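Polysialic acid O-acetyltransferase (Escherichia coli, PDB 3JQY) transfers acetyl groups from acetyl-CoA to the sialic acid units of the capsular polysialic acid chain, favouring long polymers. Local coordinates at residues 30-44 / 52-66. Sequence-based numbering, arbitrary orientation.
Sequences SFSVDDNGSGNVFVC and ENKVQFNGNNNKLII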
loop_
_atom_site.group_PDB
_atom_site.type_symbol
_atom_site.label_atom_id
_atom_site.label_comp_id
_atom_site.label_asym_id
_atom_site.label_seq_id
_atom_site.Cartn_x
_atom_site.Cartn_y
_atom_site.Cartn_z
ATOM N N SER B 30 -15.099 -21.890 17.606
ATOM C CA SER B 30 -14.631 -20.729 16.852
ATOM C C SER B 30 -14.383 -21.041 15.377
ATOM O O SER B 30 -14.149 -20.136 14.588
ATOM C CB SER B 30 -13.359 -20.137 17.471
ATOM O OG SER B 30 -12.195 -20.792 16.985
ATOM N N PHE B 31 -14.438 -22.318 15.010
ATOM C CA PHE B 31 -14.146 -22.724 13.639
ATOM C C PHE B 31 -15.366 -23.221 12.872
ATOM O O PHE B 31 -16.274 -23.837 13.437
ATOM C CB PHE B 31 -13.077 -23.821 13.617
ATOM C CG PHE B 31 -11.667 -23.302 13.527
ATOM C CD1 PHE B 31 -11.014 -23.249 12.307
ATOM C CD2 PHE B 31 -10.990 -22.885 14.667
ATOM C CE1 PHE B 31 -9.716 -22.783 12.216
ATOM C CE2 PHE B 31 -9.685 -22.415 14.584
ATOM C CZ PHE B 31 -9.047 -22.363 13.358
ATOM N N SER B 32 -15.379 -22.932 11.578
ATOM C CA SER B 32 -16.255 -23.625 10.652
ATOM C C SER B 32 -15.347 -24.456 9.766
ATOM O O SER B 32 -14.283 -23.994 9.358
ATOM C CB SER B 32 -17.066 -22.636 9.821
ATOM O OG SER B 32 -16.226 -21.878 8.967
ATOM N N VAL B 33 -15.747 -25.689 9.486
ATOM C CA VAL B 33 -14.919 -26.567 8.679
ATOM C C VAL B 33 -15.696 -27.034 7.467
ATOM O O VAL B 33 -16.836 -27.484 7.588
ATOM C CB VAL B 33 -14.450 -27.795 9.482
ATOM C CG1 VAL B 33 -13.597 -28.699 8.610
ATOM C CG2 VAL B 33 -13.677 -27.353 10.721
ATOM N N ASP B 34 -15.082 -26.906 6.297
ATOM C CA ASP B 34 -15.666 -27.413 5.066
ATOM C C ASP B 34 -14.664 -28.326 4.372
ATOM O O ASP B 34 -13.542 -27.926 4.078
ATOM C CB ASP B 34 -16.061 -26.265 4.145
ATOM C CG ASP B 34 -16.801 -26.743 2.918
ATOM O OD1 ASP B 34 -17.707 -27.592 3.067
ATOM O OD2 ASP B 34 -16.473 -26.277 1.807
ATOM N N ASP B 35 -15.075 -29.557 4.102
ATOM C CA ASP B 35 -14.153 -30.559 3.586
ATOM C C ASP B 35 -14.694 -31.181 2.304
ATOM O O ASP B 35 -15.718 -31.863 2.323
ATOM C CB ASP B 35 -13.913 -31.625 4.656
ATOM C CG ASP B 35 -12.807 -32.597 4.287
ATOM O OD1 ASP B 35 -12.398 -32.619 3.110
ATOM O OD2 ASP B 35 -12.359 -33.347 5.185
ATOM N N ASN B 36 -14.011 -30.925 1.190
ATOM C CA ASN B 36 -14.427 -31.450 -0.105
ATOM C C ASN B 36 -13.584 -32.626 -0.590
ATOM O O ASN B 36 -13.772 -33.104 -1.709
ATOM C CB ASN B 36 -14.398 -30.350 -1.166
ATOM C CG ASN B 36 -15.312 -29.195 -0.835
ATOM O OD1 ASN B 36 -16.184 -29.300 0.032
ATOM N ND2 ASN B 36 -15.119 -28.080 -1.529
ATOM N N GLY B 37 -12.663 -33.090 0.249
ATOM C CA GLY B 37 -11.750 -34.152 -0.136
ATOM C C GLY B 37 -11.736 -35.310 0.848
ATOM O O GLY B 37 -12.565 -35.378 1.753
ATOM N N SER B 38 -10.788 -36.225 0.666
ATOM C CA SER B 38 -10.662 -37.383 1.544
ATOM C C SER B 38 -9.350 -37.360 2.323
ATOM O O SER B 38 -8.365 -36.758 1.893
ATOM C CB SER B 38 -10.743 -38.673 0.725
ATOM O OG SER B 38 -9.670 -38.743 -0.193
ATOM N N GLY B 39 -9.351 -38.019 3.475
ATOM C CA GLY B 39 -8.143 -38.221 4.252
ATOM C C GLY B 39 -7.657 -36.993 4.996
ATOM O O GLY B 39 -6.591 -37.026 5.603
ATOM N N ASN B 40 -8.431 -35.911 4.952
ATOM C CA ASN B 40 -8.026 -34.659 5.598
ATOM C C ASN B 40 -8.121 -34.713 7.117
ATOM O O ASN B 40 -9.000 -35.376 7.667
ATOM C CB ASN B 40 -8.863 -33.499 5.061
ATOM C CG ASN B 40 -8.665 -33.283 3.577
ATOM O OD1 ASN B 40 -9.632 -33.187 2.817
ATOM N ND2 ASN B 40 -7.411 -33.214 3.153
ATOM N N VAL B 41 -7.219 -33.998 7.795
ATOM C CA VAL B 41 -7.180 -34.001 9.248
ATOM C C VAL B 41 -7.032 -32.593 9.812
ATOM O O VAL B 41 -6.181 -31.833 9.372
ATOM C CB VAL B 41 -6.018 -34.869 9.759
ATOM C CG1 VAL B 41 -5.875 -34.736 11.255
ATOM C CG2 VAL B 41 -6.238 -36.329 9.358
ATOM N N PHE B 42 -7.876 -32.257 10.781
ATOM C CA PHE B 42 -7.778 -30.998 11.500
ATOM C C PHE B 42 -7.634 -31.356 12.972
ATOM O O PHE B 42 -8.535 -31.963 13.556
ATOM C CB PHE B 42 -9.036 -30.159 11.242
ATOM C CG PHE B 42 -9.105 -28.871 12.028
ATOM C CD1 PHE B 42 -7.954 -28.187 12.390
ATOM C CD2 PHE B 42 -10.331 -28.336 12.384
ATOM C CE1 PHE B 42 -8.032 -26.995 13.097
ATOM C CE2 PHE B 42 -10.412 -27.149 13.097
ATOM C CZ PHE B 42 -9.263 -26.475 13.444
ATOM N N VAL B 43 -6.485 -31.025 13.555
ATOM C CA VAL B 43 -6.253 -31.250 14.976
ATOM C C VAL B 43 -6.145 -29.894 15.651
ATOM O O VAL B 43 -5.270 -29.097 15.310
ATOM C CB VAL B 43 -4.960 -32.044 15.225
ATOM C CG1 VAL B 43 -4.740 -32.244 16.718
ATOM C CG2 VAL B 43 -5.013 -33.385 14.502
ATOM N N CYS B 44 -7.042 -29.625 16.595
ATOM C CA CYS B 44 -7.116 -28.298 17.192
ATOM C C CYS B 44 -7.103 -28.379 18.710
ATOM O O CYS B 44 -7.926 -29.071 19.307
ATOM C CB CYS B 44 -8.382 -27.586 16.721
ATOM S SG CYS B 44 -8.390 -25.810 17.044
ATOM N N GLU B 52 -14.501 -16.648 14.721
ATOM C CA GLU B 52 -14.721 -16.384 13.302
ATOM C C GLU B 52 -13.642 -16.982 12.409
ATOM O O GLU B 52 -13.188 -16.344 11.456
ATOM C CB GLU B 52 -14.832 -14.876 13.053
ATOM C CG GLU B 52 -16.014 -14.218 13.749
ATOM C CD GLU B 52 -17.339 -14.543 13.084
ATOM O OE1 GLU B 52 -17.326 -15.144 11.987
ATOM O OE2 GLU B 52 -18.393 -14.193 13.658
ATOM N N ASN B 53 -13.243 -18.212 12.713
ATOM C CA ASN B 53 -12.207 -18.885 11.934
ATOM C C ASN B 53 -12.786 -19.900 10.958
ATOM O O ASN B 53 -13.887 -20.418 11.163
ATOM C CB ASN B 53 -11.215 -19.568 12.866
ATOM C CG ASN B 53 -10.659 -18.622 13.897
ATOM O OD1 ASN B 53 -10.854 -18.804 15.108
ATOM N ND2 ASN B 53 -9.979 -17.591 13.430
ATOM N N LYS B 54 -12.042 -20.184 9.893
ATOM C CA LYS B 54 -12.512 -21.118 8.879
ATOM C C LYS B 54 -11.388 -21.991 8.328
ATOM O O LYS B 54 -10.272 -21.523 8.127
ATOM C CB LYS B 54 -13.175 -20.344 7.737
ATOM C CG LYS B 54 -14.432 -19.587 8.158
ATOM C CD LYS B 54 -14.596 -18.273 7.394
ATOM C CE LYS B 54 -14.574 -18.481 5.886
ATOM N NZ LYS B 54 -15.581 -19.483 5.442
ATOM N N VAL B 55 -11.692 -23.264 8.099
ATOM C CA VAL B 55 -10.786 -24.143 7.378
ATOM C C VAL B 55 -11.544 -24.753 6.201
ATOM O O VAL B 55 -12.686 -25.203 6.339
ATOM C CB VAL B 55 -10.175 -25.234 8.280
ATOM C CG1 VAL B 55 -11.259 -26.073 8.916
ATOM C CG2 VAL B 55 -9.218 -26.120 7.480
ATOM N N GLN B 56 -10.909 -24.716 5.039
ATOM C CA GLN B 56 -11.493 -25.211 3.807
ATOM C C GLN B 56 -10.522 -26.202 3.189
ATOM O O GLN B 56 -9.404 -25.839 2.841
ATOM C CB GLN B 56 -11.739 -24.048 2.841
ATOM C CG GLN B 56 -12.254 -24.458 1.475
ATOM C CD GLN B 56 -13.727 -24.781 1.486
ATOM O OE1 GLN B 56 -14.545 -23.983 1.951
ATOM N NE2 GLN B 56 -14.082 -25.953 0.968
ATOM N N PHE B 57 -10.942 -27.455 3.062
ATOM C CA PHE B 57 -10.125 -28.475 2.414
ATOM C C PHE B 57 -10.638 -28.686 0.995
ATOM O O PHE B 57 -11.700 -29.281 0.803
ATOM C CB PHE B 57 -10.220 -29.812 3.163
ATOM C CG PHE B 57 -9.605 -29.808 4.549
ATOM C CD1 PHE B 57 -8.229 -29.865 4.714
ATOM C CD2 PHE B 57 -10.407 -29.803 5.678
ATOM C CE1 PHE B 57 -7.663 -29.887 5.972
ATOM C CE2 PHE B 57 -9.849 -29.826 6.946
ATOM C CZ PHE B 57 -8.473 -29.872 7.094
ATOM N N ASN B 58 -9.897 -28.188 0.009
ATOM C CA ASN B 58 -10.229 -28.417 -1.397
ATOM C C ASN B 58 -9.219 -29.381 -2.010
ATOM O O ASN B 58 -8.571 -29.069 -3.011
ATOM C CB ASN B 58 -10.205 -27.109 -2.194
ATOM C CG ASN B 58 -11.369 -26.189 -1.870
ATOM O OD1 ASN B 58 -12.429 -26.631 -1.438
ATOM N ND2 ASN B 58 -11.169 -24.893 -2.086
ATOM N N GLY B 59 -9.085 -30.548 -1.394
ATOM C CA GLY B 59 -8.114 -31.539 -1.815
ATOM C C GLY B 59 -8.043 -32.664 -0.799
ATOM O O GLY B 59 -8.839 -32.714 0.129
ATOM N N ASN B 60 -7.074 -33.556 -0.975
ATOM C CA ASN B 60 -6.971 -34.753 -0.147
ATOM C C ASN B 60 -5.699 -34.815 0.687
ATOM O O ASN B 60 -4.675 -34.231 0.327
ATOM C CB ASN B 60 -7.029 -35.993 -1.043
ATOM C CG ASN B 60 -8.188 -35.953 -2.019
ATOM O OD1 ASN B 60 -9.298 -35.559 -1.665
ATOM N ND2 ASN B 60 -7.935 -36.371 -3.258
ATOM N N ASN B 61 -5.769 -35.549 1.795
ATOM C CA ASN B 61 -4.590 -35.867 2.592
ATOM C C ASN B 61 -3.850 -34.633 3.077
ATOM O O ASN B 61 -2.617 -34.612 3.110
ATOM C CB ASN B 61 -3.650 -36.781 1.808
ATOM C CG ASN B 61 -4.318 -38.082 1.412
ATOM O OD1 ASN B 61 -4.092 -38.605 0.322
ATOM N ND2 ASN B 61 -5.166 -38.598 2.294
ATOM N N ASN B 62 -4.613 -33.610 3.444
ATOM C CA ASN B 62 -4.050 -32.399 4.035
ATOM C C ASN B 62 -4.105 -32.483 5.547
ATOM O O ASN B 62 -4.887 -33.246 6.101
ATOM C CB ASN B 62 -4.848 -31.181 3.580
ATOM C CG ASN B 62 -4.849 -31.020 2.077
ATOM O OD1 ASN B 62 -5.864 -31.232 1.415
ATOM N ND2 ASN B 62 -3.709 -30.648 1.531
ATOM N N LYS B 63 -3.274 -31.694 6.218
ATOM C CA LYS B 63 -3.316 -31.634 7.673
ATOM C C LYS B 63 -3.158 -30.215 8.200
ATOM O O LYS B 63 -2.238 -29.493 7.807
ATOM C CB LYS B 63 -2.256 -32.544 8.292
ATOM C CG LYS B 63 -2.458 -32.767 9.802
ATOM C CD LYS B 63 -1.497 -33.818 10.351
ATOM C CE LYS B 63 -1.739 -34.078 11.831
ATOM N NZ LYS B 63 -0.790 -35.093 12.370
ATOM N N LEU B 64 -4.077 -29.828 9.081
ATOM C CA LEU B 64 -3.981 -28.576 9.826
ATOM C C LEU B 64 -3.851 -28.910 11.305
ATOM O O LEU B 64 -4.688 -29.627 11.857
ATOM C CB LEU B 64 -5.221 -27.714 9.607
ATOM C CG LEU B 64 -5.368 -26.483 10.510
ATOM C CD1 LEU B 64 -4.192 -25.543 10.321
ATOM C CD2 LEU B 64 -6.683 -25.762 10.250
ATOM N N ILE B 65 -2.799 -28.391 11.929
ATOM C CA ILE B 65 -2.565 -28.569 13.356
ATOM C C ILE B 65 -2.481 -27.198 14.006
ATOM O O ILE B 65 -1.654 -26.370 13.616
ATOM C CB ILE B 65 -1.216 -29.257 13.623
ATOM C CG1 ILE B 65 -1.202 -30.668 13.046
ATOM C CG2 ILE B 65 -0.907 -29.268 15.134
ATOM C CD1 ILE B 65 0.191 -31.250 12.946
ATOM N N ILE B 66 -3.337 -26.948 14.987
ATOM C CA ILE B 66 -3.246 -25.712 15.753
ATOM C C ILE B 66 -3.142 -26.084 17.224
ATOM O O ILE B 66 -4.005 -26.779 17.752
ATOM C CB ILE B 66 -4.483 -24.817 15.544
ATOM C CG1 ILE B 66 -4.709 -24.544 14.054
ATOM C CG2 ILE B 66 -4.333 -23.511 16.335
ATOM C CD1 ILE B 66 -5.876 -23.624 13.765
HETATM O O HOH W 1 -7.417 -39.783 0.731
HETATM O O HOH W 2 -4.136 -36.060 6.312
#
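Strand 31-35 lies parallel to strand 53-58 (axes 4.6 Å apart, 13° between directions) and strand 41-44 parallel to 63-66, each strand residue pairing with the one 22 positions further on in both strand pairs, the stacking of successive coils in a left-handed beta-helix of the hexapeptide-repeat family. Backbone bonds run the length of both pairs; Phe57 N to Asp34 O is among the straightest.

Phe31, Val33, Phe42, Val55, Phe57, Leu64 and Ile66 fill the space between the two sheets. The Phe31 ring is sandwiched: Asn53 CB sits 3.4 Å from its centroid, almost directly over it, in a CH-pi contact, while Phe42 CZ lies over the centre of the opposite face. Ile66 comes from the other sheet, its CD1 3.4 Å from Phe31 CZ. Replacing Phe31 with an alanine would probably open a gap between Asn53 CB and the Phe42 ring and leave Ile66 CD1 without its nearest neighbour here. Val55 CG1, set between backbone N and carbonyl carbon, presses tightly on Val33 CG2 at 3.3 Å. Near the turn, the Asn40 side chain stacks on Phe57, amide and ring planes 8° apart, with Val55 CG2 over the other face and Phe79 of the next coil also meeting the ring.

At the turn, Ser38 N donates to Asn60 OD1, and Asp35 OD1 accepts from Gly37 N in an Asx turn. On the outer face, Gln56 bends at its second torsion to bring NE2 to the anti side of Asp34 OD2, 2.6 Å away and 35° out of the carboxylate plane.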